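Local coordinates for glutathione S-transferase-like protein (Methylobacillus flagellatus, PDB 4GLT) that binds glutathione and probably acts as a transferase of the glutathione S-transferase family, at residues 129-132 and 133-136; 146-149 and 150-153; 156-159 and 160-163; 172-175 and 176-180; 194-197 and 198-201. One frame throughout, in Å; residues are numbered along the deposited sequence.

All five contacts are local, joining neighbours along the chain within the helical C-terminal domain, and they follow one another in series without nesting or crossing. Contact 1 ends helix 106-133 and opens the loop toward helix 142-162. Contacts 2 and 3 lie one after the other on helix 142-162, the first reaching a glutathione and the other finishing the helix. Contact 4 closes the turn that starts helix 176-191, and contact 5 forms the short helix 197-200 beyond it. Ala129 of contact 1 packs on Leu149 of contact 2, tying helix 106-133 to helix 142-162. Tyr201 of contact 5 lies against Leu156, Arg157 and Asp160 of contact 3 and touches Glu153 of contact 2.

Contact 1: residues 129-132 and 133-136; sequences AVME and GRRP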
loop_
_atom_site.group_PDB
_atom_site.type_symbol
_atom_site.label_atom_id
_atom_site.label_comp_id
_atom_site.label_asym_id
_atom_site.label_seq_id
_atom_site.Cartn_x
_atom_site.Cartn_y
_atom_site.Cartn_z
ATOM N N ALA A 129 7.485 13.855 -4.058
ATOM C CA ALA A 129 8.071 15.176 -4.118
ATOM C C ALA A 129 9.593 15.079 -3.977
ATOM O O ALA A 129 10.338 15.480 -4.876
ATOM C CB ALA A 129 7.478 16.055 -3.031
ATOM N N VAL A 130 10.045 14.523 -2.853
ATOM C CA VAL A 130 11.472 14.428 -2.552
ATOM C C VAL A 130 12.282 13.824 -3.694
ATOM O O VAL A 130 13.272 14.399 -4.139
ATOM C CB VAL A 130 11.741 13.598 -1.286
ATOM C CG1 VAL A 130 13.238 13.325 -1.152
ATOM C CG2 VAL A 130 11.196 14.304 -0.056
ATOM N N MET A 131 11.864 12.660 -4.171
ATOM C CA MET A 131 12.574 12.028 -5.279
ATOM C C MET A 131 12.500 12.883 -6.538
ATOM O O MET A 131 13.449 12.917 -7.339
ATOM C CB MET A 131 12.043 10.613 -5.542
ATOM C CG MET A 131 12.194 9.671 -4.349
ATOM S SD MET A 131 13.875 9.599 -3.677
ATOM C CE MET A 131 13.523 9.033 -2.009
ATOM N N GLU A 132 11.380 13.580 -6.718
ATOM C CA GLU A 132 11.218 14.418 -7.906
ATOM C C GLU A 132 12.340 15.441 -7.958
ATOM O O GLU A 132 12.864 15.755 -9.024
ATOM C CB GLU A 132 9.853 15.116 -7.916
ATOM C CG GLU A 132 9.646 16.087 -9.076
ATOM C CD GLU A 132 9.651 15.415 -10.444
ATOM O OE1 GLU A 132 9.740 14.169 -10.518
ATOM O OE2 GLU A 132 9.558 16.137 -11.457
ATOM N N GLY A 133 12.709 15.947 -6.788
ATOM C CA GLY A 133 13.749 16.952 -6.686
ATOM C C GLY A 133 15.129 16.381 -6.932
ATOM O O GLY A 133 16.086 17.123 -7.154
ATOM N N ARG A 134 15.234 15.058 -6.893
ATOM C CA ARG A 134 16.518 14.395 -7.046
ATOM C C ARG A 134 16.791 13.985 -8.481
ATOM O O ARG A 134 17.838 13.402 -8.773
ATOM C CB ARG A 134 16.598 13.152 -6.173
ATOM C CG ARG A 134 16.727 13.412 -4.690
ATOM C CD ARG A 134 17.467 12.250 -4.059
ATOM N NE ARG A 134 17.584 12.367 -2.612
ATOM C CZ ARG A 134 17.198 11.422 -1.764
ATOM N NH1 ARG A 134 16.676 10.290 -2.226
ATOM N NH2 ARG A 134 17.347 11.607 -0.460
ATOM N N ARG A 135 15.852 14.271 -9.373
ATOM C CA ARG A 135 16.019 13.901 -10.772
ATOM C C ARG A 135 17.149 14.725 -11.391
ATOM O O ARG A 135 17.489 15.789 -10.874
ATOM C CB ARG A 135 14.691 14.073 -11.511
ATOM C CG ARG A 135 13.574 13.216 -10.906
ATOM C CD ARG A 135 12.236 13.421 -11.601
ATOM N NE ARG A 135 12.389 13.435 -13.047
ATOM C CZ ARG A 135 12.244 12.372 -13.834
ATOM N NH1 ARG A 135 11.918 11.193 -13.321
ATOM N NH2 ARG A 135 12.419 12.491 -15.141
ATOM N N PRO A 136 17.762 14.224 -12.479
ATOM C CA PRO A 136 18.816 15.005 -13.125
ATOM C C PRO A 136 18.362 16.440 -13.387
ATOM O O PRO A 136 17.165 16.692 -13.570
ATOM C CB PRO A 136 19.053 14.257 -14.436
ATOM C CG PRO A 136 18.688 12.846 -14.117
ATOM C CD PRO A 136 17.551 12.923 -13.138
#
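The guanidinium of Arg134 has Val130 CG1 over one of its faces, 4.4 Å from CZ, while the thioether of Met131 comes up obliquely, SD standing 3.2 Å from NH1. Met131 and Arg134 run side by side and point the same way, the methionine bent about its CB-CG bond and the arginine extended from CG to NE. Met131 also touches a bound glutathione, and Arg134 lies close to Arg191, a glutathione-binding residue. The second flat pair is Glu132 and Arg135, whose carboxylate and guanidinium planes are 19° apart. Glu132 OE1 and Arg135 NE make a long salt bridge of 3.7 Å, but OE1 is crowded in the model and its place is doubtful. The firmer partners lie outside: Glu132 OE2 takes the backbone N of Asp141 and pairs with Arg135 of the second subunit, and Arg135 NE bonds Met139 O. Along the backbone, Gly133 N reaches back to Ala129 O (3.1 Å) and Arg134 N, only three residues on, to Met131 O (2.8 Å), a tighter turn at the end of helix 106-133. A glutamine in place of Glu132 would probably leave the Arg135 guanidinium of the second subunit without its charge partner. Because the cross-subunit pair is made reciprocally, two carboxylates sit among two arginines whose NH1 atoms approach each other, and this mutual neutralisation probably helps hold the helix ends together at the dimer interface.

Contact 2: residues 146-149 and 150-153; sequences EKQL and NKVE. With GSH (glutathione), chain F.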
loop_
_atom_site.group_PDB
_atom_site.type_symbol
_atom_site.label_atom_id
_atom_site.label_comp_id
_atom_site.label_asym_id
_atom_site.label_seq_id
_atom_site.Cartn_x
_atom_site.Cartn_y
_atom_site.Cartn_z
ATOM N N GLU A 146 4.449 20.238 -6.899
ATOM C CA GLU A 146 3.315 21.019 -6.428
ATOM C C GLU A 146 2.120 20.119 -6.105
ATOM O O GLU A 146 1.547 20.178 -5.015
ATOM C CB GLU A 146 2.925 22.045 -7.493
ATOM C CG GLU A 146 2.384 23.354 -6.944
ATOM C CD GLU A 146 1.358 23.149 -5.846
ATOM O OE1 GLU A 146 1.665 22.430 -4.868
ATOM O OE2 GLU A 146 0.248 23.714 -5.959
ATOM N N LYS A 147 1.754 19.281 -7.049
ATOM C CA LYS A 147 0.633 18.386 -6.885
ATOM C C LYS A 147 0.782 17.481 -5.668
ATOM O O LYS A 147 -0.138 17.309 -4.893
ATOM C CB LYS A 147 0.503 17.541 -8.137
ATOM C CG LYS A 147 -0.790 16.816 -8.280
ATOM C CD LYS A 147 -0.689 15.854 -9.422
ATOM C CE LYS A 147 -1.882 14.946 -9.529
ATOM N NZ LYS A 147 -1.509 13.765 -10.350
ATOM N N GLN A 148 1.949 16.880 -5.527
ATOM C CA GLN A 148 2.179 15.956 -4.419
ATOM C C GLN A 148 2.153 16.667 -3.071
ATOM O O GLN A 148 1.539 16.190 -2.113
ATOM C CB GLN A 148 3.519 15.240 -4.603
ATOM C CG GLN A 148 3.617 14.435 -5.885
ATOM C CD GLN A 148 2.600 13.312 -5.933
ATOM O OE1 GLN A 148 2.273 12.800 -6.999
ATOM N NE2 GLN A 148 2.092 12.929 -4.775
ATOM N N LEU A 149 2.826 17.810 -2.991
ATOM C CA LEU A 149 2.841 18.572 -1.749
ATOM C C LEU A 149 1.430 19.080 -1.488
ATOM O O LEU A 149 1.071 19.441 -0.361
ATOM C CB LEU A 149 3.869 19.707 -1.806
ATOM C CG LEU A 149 5.319 19.214 -1.931
ATOM C CD1 LEU A 149 6.339 20.347 -1.913
ATOM C CD2 LEU A 149 5.635 18.203 -0.843
ATOM N N ASN A 150 0.616 19.078 -2.537
ATOM C CA ASN A 150 -0.807 19.323 -2.369
ATOM C C ASN A 150 -1.500 18.214 -1.589
ATOM O O ASN A 150 -2.288 18.490 -0.692
ATOM C CB ASN A 150 -1.491 19.534 -3.720
ATOM C CG ASN A 150 -1.618 20.993 -4.072
ATOM O OD1 ASN A 150 -1.556 21.855 -3.197
ATOM N ND2 ASN A 150 -1.793 21.284 -5.356
ATOM N N LYS A 151 -1.207 16.958 -1.929
ATOM C CA LYS A 151 -1.810 15.832 -1.214
ATOM C C LYS A 151 -1.438 15.880 0.266
ATOM O O LYS A 151 -2.262 15.587 1.143
ATOM C CB LYS A 151 -1.369 14.495 -1.826
ATOM C CG LYS A 151 -1.761 14.303 -3.282
ATOM C CD LYS A 151 -1.071 13.107 -3.911
ATOM C CE LYS A 151 -1.251 13.101 -5.427
ATOM N NZ LYS A 151 -2.685 12.997 -5.829
ATOM N N VAL A 152 -0.183 16.241 0.528
ATOM C CA VAL A 152 0.356 16.365 1.880
ATOM C C VAL A 152 -0.443 17.352 2.723
ATOM O O VAL A 152 -0.957 17.003 3.792
ATOM C CB VAL A 152 1.829 16.818 1.816
ATOM C CG1 VAL A 152 2.392 17.110 3.197
ATOM C CG2 VAL A 152 2.650 15.765 1.109
ATOM N N GLU A 153 -0.557 18.576 2.222
ATOM C CA GLU A 153 -1.245 19.644 2.928
ATOM C C GLU A 153 -2.684 19.246 3.244
ATOM O O GLU A 153 -3.156 19.419 4.368
ATOM C CB GLU A 153 -1.235 20.920 2.082
ATOM C CG GLU A 153 -1.026 22.208 2.868
ATOM C CD GLU A 153 0.443 22.493 3.141
ATOM O OE1 GLU A 153 1.207 21.531 3.389
ATOM O OE2 GLU A 153 0.838 23.682 3.110
HETATM N N1 GSH F . -2.808 2.967 -3.866
HETATM C CA1 GSH F . -4.224 3.391 -3.957
HETATM C C1 GSH F . -5.139 2.197 -4.046
HETATM O O11 GSH F . -6.361 2.437 -4.037
HETATM O O12 GSH F . -4.669 1.031 -4.107
HETATM C CB1 GSH F . -4.488 4.418 -5.071
HETATM C CG1 GSH F . -4.082 3.995 -6.482
HETATM C CD1 GSH F . -3.973 5.191 -7.414
HETATM O OE1 GSH F . -3.035 5.966 -7.313
HETATM N N2 GSH F . -4.917 5.361 -8.348
HETATM C CA2 GSH F . -4.771 6.355 -9.405
HETATM C C2 GSH F . -5.143 7.749 -8.973
HETATM O O2 GSH F . -6.252 7.986 -8.515
HETATM C CB2 GSH F . -5.588 5.945 -10.630
HETATM S SG2 GSH F . -4.924 4.434 -11.392
HETATM N N3 GSH F . -4.200 8.695 -9.111
HETATM C CA3 GSH F . -4.519 10.106 -8.946
HETATM C C3 GSH F . -3.401 10.957 -8.364
HETATM O O31 GSH F . -2.401 10.405 -7.844
HETATM O O32 GSH F . -3.514 12.204 -8.425
#
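Backbone hydrogen bonds of the helical i to i+4 kind link Glu146-Leu149 to Asn150-Glu153. Asn150 N donates to Glu146 O at 2.9 Å, Val152 N to Gln148 O at 3.2 Å, and Glu153 N to Leu149 O, keeping the middle of helix 142-162 regular.

Among the polar side chains, Glu146 and Asn150 meet on the outside of the helix, with carboxylate and amide planes turned 70° apart and OE2 lying 3.2 Å from ND2. Gln148 and Lys151 lie alongside each other: the amide NE2 rests 3.3 Å from Lys151 CD, so the glutamine flanks the aliphatic part of the lysine. Gln148 also leans on Ala125 and Ala128 of helix 106-133.

Apolar contact is slight within the segments, Leu149 CD2 reaching Val152 CG2 at 4.3 Å; Leu149 packs instead on Ala129 of helix 106-133 and on Tyr192.

The charged contacts go to glutathione. Lys151 NZ donates to O32 of its glycyl carboxylate at 2.8 Å, and Lys147 NZ adds a weak bond of 3.2 Å to the same oxygen. Lys147 arrives fully extended, whereas the Lys151 chain turns at its last bond (chi4 -62°), which swings NZ onto the carboxylate. Lys151 NZ also bonds Leu68 O of the second subunit.

The same ligand is held by Ile71, Ser85 and Lys70 of the second subunit, so this pair of lysines, one helical turn apart, completes a glutathione site shared across the dimer.

Contact 3: residues 156-159 and 160-163; sequences LRRM and DQDL
Leu156 O receives Asp160 N at 2.9 Å, and the next two bonds repeat it: Gln161 N to Arg157 O and Asp162 N to Arg158 O, both at 3.0 Å. These are the closing bonds of helix 142-162. Asp162 N also leans on Met159 O in a weak bond, and by Leu163 the chain has left the helix.

The side-chain contact of this last turn is the pair Arg158 and Asp162, four residues apart on one face. Arg158 NE donates to Asp162 OD2 at 3.2 Å, with an N-H...O angle of 137°, making a salt bridge. The oxygen is met on its syn side, while the two flat groups stand almost at right angles, 84° apart. A bend at the CB-CG bond of Arg158 (chi2 68°) turns its chain along the helix toward the carboxylate. Gln161, extended beyond CG, runs back alongside the turn, its NE2 3.3 Å from Arg158 CA.

On the inner side the turn is apolar. Met159 stretches out between Trp115 and Leu118 of helix 106-133 and Met184 of helix 176-191, and Leu163 settles on Leu204; Asp160 OD2 accepts the backbone N of Leu204.

With a single, bent bond and its planes crossed, the Arg158-Asp162 bridge is likely to be modest in strength. The acid sits near the helix C terminus, where the helix dipole would probably disfavour a negative charge, a cost the arginine may offset.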
loop_
_atom_site.group_PDB
_atom_site.type_symbol
_atom_site.label_atom_id
_atom_site.label_comp_id
_atom_site.label_asym_id
_atom_site.label_seq_id
_atom_site.Cartn_x
_atom_site.Cartn_y
_atom_site.Cartn_z
ATOM N N LEU A 156 -2.729 16.429 5.887
ATOM C CA LEU A 156 -2.414 17.019 7.191
ATOM C C LEU A 156 -3.574 17.801 7.775
ATOM O O LEU A 156 -3.833 17.722 8.977
ATOM C CB LEU A 156 -1.190 17.925 7.092
ATOM C CG LEU A 156 0.125 17.204 6.806
ATOM C CD1 LEU A 156 1.226 18.214 6.514
ATOM C CD2 LEU A 156 0.501 16.295 7.969
ATOM N N ARG A 157 -4.269 18.563 6.936
ATOM C CA ARG A 157 -5.399 19.345 7.418
ATOM C C ARG A 157 -6.495 18.418 7.894
ATOM O O ARG A 157 -7.118 18.658 8.925
ATOM C CB ARG A 157 -5.935 20.283 6.336
ATOM C CG ARG A 157 -5.048 21.492 6.095
ATOM C CD ARG A 157 -5.789 22.620 5.395
ATOM N NE ARG A 157 -5.101 23.896 5.582
ATOM C CZ ARG A 157 -5.476 25.040 5.020
ATOM N NH1 ARG A 157 -6.538 25.077 4.228
ATOM N NH2 ARG A 157 -4.785 26.150 5.250
ATOM N N ARG A 158 -6.722 17.348 7.141
ATOM C CA ARG A 158 -7.754 16.388 7.496
ATOM C C ARG A 158 -7.417 15.694 8.808
ATOM O O ARG A 158 -8.245 15.622 9.711
ATOM C CB ARG A 158 -7.938 15.358 6.383
ATOM C CG ARG A 158 -8.912 14.243 6.723
ATOM C CD ARG A 158 -10.328 14.787 6.835
ATOM N NE ARG A 158 -11.289 13.784 7.300
ATOM C CZ ARG A 158 -12.602 13.860 7.093
ATOM N NH1 ARG A 158 -13.109 14.885 6.422
ATOM N NH2 ARG A 158 -13.411 12.914 7.552
ATOM N N MET A 159 -6.206 15.161 8.912
ATOM C CA MET A 159 -5.811 14.515 10.151
ATOM C C MET A 159 -5.997 15.491 11.307
ATOM O O MET A 159 -6.611 15.164 12.330
ATOM C CB MET A 159 -4.377 14.005 10.059
ATOM C CG MET A 159 -4.262 12.716 9.260
ATOM S SD MET A 159 -2.574 12.226 8.866
ATOM C CE MET A 159 -2.869 10.713 7.955
ATOM N N ASP A 160 -5.509 16.711 11.119
ATOM C CA ASP A 160 -5.559 17.707 12.174
ATOM C C ASP A 160 -6.981 18.009 12.635
ATOM O O ASP A 160 -7.207 18.239 13.817
ATOM C CB ASP A 160 -4.854 18.999 11.763
ATOM C CG ASP A 160 -4.785 20.003 12.903
ATOM O OD1 ASP A 160 -5.387 21.087 12.778
ATOM O OD2 ASP A 160 -4.147 19.696 13.934
ATOM N N GLN A 161 -7.932 18.013 11.706
ATOM C CA GLN A 161 -9.335 18.212 12.063
ATOM C C GLN A 161 -9.881 17.015 12.829
ATOM O O GLN A 161 -10.697 17.162 13.738
ATOM C CB GLN A 161 -10.183 18.442 10.817
ATOM C CG GLN A 161 -10.103 19.848 10.262
ATOM C CD GLN A 161 -10.313 19.874 8.763
ATOM O OE1 GLN A 161 -10.793 20.863 8.210
ATOM N NE2 GLN A 161 -9.952 18.779 8.092
ATOM N N ASP A 162 -9.425 15.827 12.451
ATOM C CA ASP A 162 -9.912 14.607 13.066
ATOM C C ASP A 162 -9.416 14.412 14.491
ATOM O O ASP A 162 -9.926 13.562 15.218
ATOM C CB ASP A 162 -9.561 13.411 12.192
ATOM C CG ASP A 162 -10.352 13.402 10.914
ATOM O OD1 ASP A 162 -11.243 14.260 10.785
ATOM O OD2 ASP A 162 -10.095 12.550 10.046
ATOM N N LEU A 163 -8.437 15.212 14.899
ATOM C CA LEU A 163 -7.853 15.064 16.228
ATOM C C LEU A 163 -8.245 16.204 17.155
ATOM O O LEU A 163 -7.651 16.387 18.215
ATOM C CB LEU A 163 -6.330 14.950 16.140
ATOM C CG LEU A 163 -5.791 13.661 15.527
ATOM C CD1 LEU A 163 -4.277 13.736 15.384
ATOM C CD2 LEU A 163 -6.197 12.445 16.350
#

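Contact 4: residues 172-175 and 176-180; sequences ESFS and LADIA
Ser175 and Asp178 form a capping box at the start of helix 176-191, a feature familiar from the C-terminal domain of glutathione S-transferases. Ser175 N donates to Asp178 OD2 at 2.9 Å, nearly straight at 167°, using the anti lone pair of that oxygen. In return Ser175 OG, set between the backbone N and the carbonyl carbon (chi1 59°), accepts a weak bond of 3.3 Å from Ala177 N. The other carboxylate oxygen, OD1, is taken by His207 NE2 and Cys169 N, which fixes the group's rotation.

Phe174, just before the cap, crosses Ile179 at about a right angle; its CZ meets Ile179 CG1 at 3.4 Å. This pairing across the cap is a hydrophobic staple. The ring runs within 15° of the Asp178 carboxylate plane, with CE1 4.0 Å from Asp178 CB, and it also meets Trp168 edge-to-face and Arg214 in a cation-pi contact. With an alanine here in place of the aspartate, Ser175 N and His207 NE2 would each be likely to lose a carboxylate oxygen, and the first turn its cap. A water joins the cap groups, 2.7 Å from Ser173 O, 2.7 Å from Ser175 OG and 2.6 Å from Asp178 OD2.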
loop_
_atom_site.group_PDB
_atom_site.type_symbol
_atom_site.label_atom_id
_atom_site.label_comp_id
_atom_site.label_asym_id
_atom_site.label_seq_id
_atom_site.Cartn_x
_atom_site.Cartn_y
_atom_site.Cartn_z
ATOM N N GLU A 172 -9.916 6.037 21.190
ATOM C CA GLU A 172 -9.122 6.518 22.296
ATOM C C GLU A 172 -8.049 5.561 22.797
ATOM O O GLU A 172 -7.715 5.581 23.971
ATOM C CB GLU A 172 -10.021 6.945 23.444
ATOM C CG GLU A 172 -9.707 8.338 23.943
ATOM C CD GLU A 172 -10.259 9.403 23.027
ATOM O OE1 GLU A 172 -11.338 9.178 22.458
ATOM O OE2 GLU A 172 -9.621 10.459 22.874
ATOM N N SER A 173 -7.511 4.724 21.912
ATOM C CA SER A 173 -6.429 3.820 22.300
ATOM C C SER A 173 -5.353 3.682 21.257
ATOM O O SER A 173 -5.626 3.577 20.058
ATOM C CB SER A 173 -6.937 2.435 22.741
ATOM O OG SER A 173 -8.004 1.992 21.926
ATOM N N PHE A 174 -4.124 3.683 21.751
ATOM C CA PHE A 174 -2.956 3.693 20.925
ATOM C C PHE A 174 -3.040 2.551 19.919
ATOM O O PHE A 174 -3.148 1.388 20.291
ATOM C CB PHE A 174 -1.724 3.556 21.814
ATOM C CG PHE A 174 -0.441 3.594 21.057
ATOM C CD1 PHE A 174 0.093 4.798 20.656
ATOM C CD2 PHE A 174 0.228 2.422 20.747
ATOM C CE1 PHE A 174 1.276 4.836 19.940
ATOM C CE2 PHE A 174 1.420 2.449 20.042
ATOM C CZ PHE A 174 1.939 3.658 19.637
ATOM N N SER A 175 -3.018 2.885 18.638
ATOM C CA SER A 175 -3.084 1.855 17.624
ATOM C C SER A 175 -2.084 2.101 16.507
ATOM O O SER A 175 -1.341 3.088 16.512
ATOM C CB SER A 175 -4.498 1.782 17.046
ATOM O OG SER A 175 -4.865 3.024 16.475
ATOM N N LEU A 176 -2.075 1.173 15.558
ATOM C CA LEU A 176 -1.339 1.329 14.327
ATOM C C LEU A 176 -1.552 2.740 13.767
ATOM O O LEU A 176 -0.632 3.343 13.227
ATOM C CB LEU A 176 -1.810 0.269 13.333
ATOM C CG LEU A 176 -1.137 0.202 11.972
ATOM C CD1 LEU A 176 0.366 0.017 12.137
ATOM C CD2 LEU A 176 -1.750 -0.920 11.133
ATOM N N ALA A 177 -2.766 3.273 13.909
ATOM C CA ALA A 177 -3.055 4.608 13.390
ATOM C C ALA A 177 -2.006 5.610 13.881
ATOM O O ALA A 177 -1.254 6.198 13.097
ATOM C CB ALA A 177 -4.448 5.047 13.811
ATOM N N ASP A 178 -1.955 5.789 15.194
ATOM C CA ASP A 178 -0.998 6.696 15.811
ATOM C C ASP A 178 0.435 6.461 15.348
ATOM O O ASP A 178 1.147 7.403 14.990
ATOM C CB ASP A 178 -1.137 6.559 17.308
ATOM C CG ASP A 178 -2.579 6.723 17.731
ATOM O OD1 ASP A 178 -3.061 7.874 17.686
ATOM O OD2 ASP A 178 -3.239 5.707 18.037
ATOM N N ILE A 179 0.856 5.208 15.332
ATOM C CA ILE A 179 2.199 4.914 14.883
ATOM C C ILE A 179 2.407 5.460 13.480
ATOM O O ILE A 179 3.441 6.062 13.180
ATOM C CB ILE A 179 2.480 3.406 14.894
ATOM C CG1 ILE A 179 2.407 2.871 16.328
ATOM C CG2 ILE A 179 3.835 3.122 14.272
ATOM C CD1 ILE A 179 2.765 1.407 16.452
ATOM N N ALA A 180 1.414 5.263 12.624
ATOM C CA ALA A 180 1.562 5.625 11.227
ATOM C C ALA A 180 1.652 7.131 11.074
ATOM O O ALA A 180 2.432 7.644 10.269
ATOM C CB ALA A 180 0.421 5.066 10.405
HETATM O O HOH W 1 -5.770 5.123 17.910
#

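Contact 5: residues 194-197 and 198-201; sequences HLDW and KQQY
Lys198 lays its CG over the face of the Trp197 indole, 3.5 Å from the centroid of the six-membered ring and 9° off the normal, a clean CH-pi contact between sequence neighbours. Trp197 makes this possible by holding CG between its backbone N and carbonyl carbon (chi1 63°), a placement that folds the indole back beside its own following peptide: Lys198 N sits 3.0 Å from Trp197 CG. Past CG the lysine bends twice, at chi3 and chi4, and its NZ ends in a salt bridge with Glu189 on helix 176-191. The indole is wedged among Leu185, Leu204 and Ala205 and meets Tyr208 edge-to-face.

This is a short, weakly bonded helical turn, 197-200, linking helix 176-191 to helix 202-212 in the all-helical domain of the fold, with Tyr201 at the N-cap position of the next helix. Trp197 O takes Tyr201 N at 2.8 Å and a weaker bond from Gln200 N. Gln200 stretches its extended chain back so that NE2 makes a weak bond of 3.4 Å to Asp196 O. Asp196 OD2 comes against Gln199 CB at 3.4 Å.

The Tyr201 ring has CG anti to the carbonyl carbon (chi1 -48°), which brings the ring edge-on to Trp197, whose CB lies in its plane 3.8 Å from CD2. Leu156 CB of helix 142-162 lies on one face, Gln200 CB over the other, and Arg157 CG meets the CE1 edge.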
loop_
_atom_site.group_PDB
_atom_site.type_symbol
_atom_site.label_atom_id
_atom_site.label_comp_id
_atom_site.label_asym_id
_atom_site.label_seq_id
_atom_site.Cartn_x
_atom_site.Cartn_y
_atom_site.Cartn_z
ATOM N N HIS A 194 12.153 23.069 6.592
ATOM C CA HIS A 194 11.487 24.363 6.604
ATOM C C HIS A 194 9.971 24.279 6.760
ATOM O O HIS A 194 9.305 25.295 6.910
ATOM C CB HIS A 194 11.867 25.166 5.359
ATOM C CG HIS A 194 13.344 25.256 5.132
ATOM N ND1 HIS A 194 14.215 25.725 6.091
ATOM C CD2 HIS A 194 14.103 24.944 4.055
ATOM C CE1 HIS A 194 15.447 25.694 5.616
ATOM N NE2 HIS A 194 15.407 25.223 4.382
ATOM N N LEU A 195 9.423 23.072 6.731
ATOM C CA LEU A 195 8.000 22.898 7.009
ATOM C C LEU A 195 7.734 23.146 8.490
ATOM O O LEU A 195 8.239 22.426 9.351
ATOM C CB LEU A 195 7.518 21.492 6.625
ATOM C CG LEU A 195 7.261 21.168 5.149
ATOM C CD1 LEU A 195 6.442 19.890 5.015
ATOM C CD2 LEU A 195 6.558 22.323 4.452
ATOM N N ASP A 196 6.944 24.171 8.784
ATOM C CA ASP A 196 6.580 24.463 10.164
ATOM C C ASP A 196 5.168 23.969 10.453
ATOM O O ASP A 196 4.253 24.760 10.686
ATOM C CB ASP A 196 6.702 25.957 10.453
ATOM C CG ASP A 196 6.802 26.252 11.933
ATOM O OD1 ASP A 196 7.577 27.158 12.309
ATOM O OD2 ASP A 196 6.114 25.567 12.719
ATOM N N TRP A 197 5.004 22.652 10.439
ATOM C CA TRP A 197 3.692 22.041 10.607
ATOM C C TRP A 197 3.157 22.161 12.028
ATOM O O TRP A 197 1.981 22.460 12.231
ATOM C CB TRP A 197 3.722 20.570 10.180
ATOM C CG TRP A 197 4.630 19.697 11.001
ATOM C CD1 TRP A 197 5.948 19.429 10.764
ATOM C CD2 TRP A 197 4.275 18.954 12.175
ATOM N NE1 TRP A 197 6.437 18.575 11.721
ATOM C CE2 TRP A 197 5.432 18.269 12.601
ATOM C CE3 TRP A 197 3.092 18.807 12.910
ATOM C CZ2 TRP A 197 5.443 17.449 13.730
ATOM C CZ3 TRP A 197 3.105 17.993 14.036
ATOM C CH2 TRP A 197 4.274 17.326 14.434
ATOM N N LYS A 198 4.025 21.914 13.004
ATOM C CA LYS A 198 3.621 21.915 14.403
ATOM C C LYS A 198 2.704 23.092 14.696
ATOM O O LYS A 198 1.640 22.938 15.302
ATOM C CB LYS A 198 4.847 21.946 15.323
ATOM C CG LYS A 198 5.618 20.632 15.365
ATOM C CD LYS A 198 6.384 20.489 16.672
ATOM C CE LYS A 198 7.874 20.698 16.479
ATOM N NZ LYS A 198 8.490 19.510 15.822
ATOM N N GLN A 199 3.118 24.270 14.243
ATOM C CA GLN A 199 2.386 25.496 14.523
ATOM C C GLN A 199 1.049 25.560 13.787
ATOM O O GLN A 199 0.057 26.057 14.327
ATOM C CB GLN A 199 3.237 26.706 14.148
ATOM C CG GLN A 199 2.648 28.028 14.594
ATOM C CD GLN A 199 3.405 29.207 14.031
ATOM O OE1 GLN A 199 3.222 30.343 14.467
ATOM N NE2 GLN A 199 4.263 28.942 13.053
ATOM N N GLN A 200 1.032 25.060 12.555
ATOM C CA GLN A 200 -0.156 25.127 11.707
ATOM C C GLN A 200 -1.190 24.070 12.094
ATOM O O GLN A 200 -2.392 24.268 11.914
ATOM C CB GLN A 200 0.220 24.951 10.234
ATOM C CG GLN A 200 1.580 25.515 9.851
ATOM C CD GLN A 200 1.687 25.784 8.359
ATOM O OE1 GLN A 200 0.692 25.715 7.637
ATOM N NE2 GLN A 200 2.894 26.099 7.893
ATOM N N TYR A 201 -0.719 22.946 12.618
ATOM C CA TYR A 201 -1.604 21.854 12.988
ATOM C C TYR A 201 -1.367 21.500 14.448
ATOM O O TYR A 201 -0.575 20.605 14.757
ATOM C CB TYR A 201 -1.355 20.635 12.094
ATOM C CG TYR A 201 -1.292 20.947 10.607
ATOM C CD1 TYR A 201 -2.450 21.135 9.861
ATOM C CD2 TYR A 201 -0.070 21.045 9.949
ATOM C CE1 TYR A 201 -2.396 21.417 8.503
ATOM C CE2 TYR A 201 -0.005 21.326 8.595
ATOM C CZ TYR A 201 -1.171 21.514 7.877
ATOM O OH TYR A 201 -1.107 21.791 6.528
#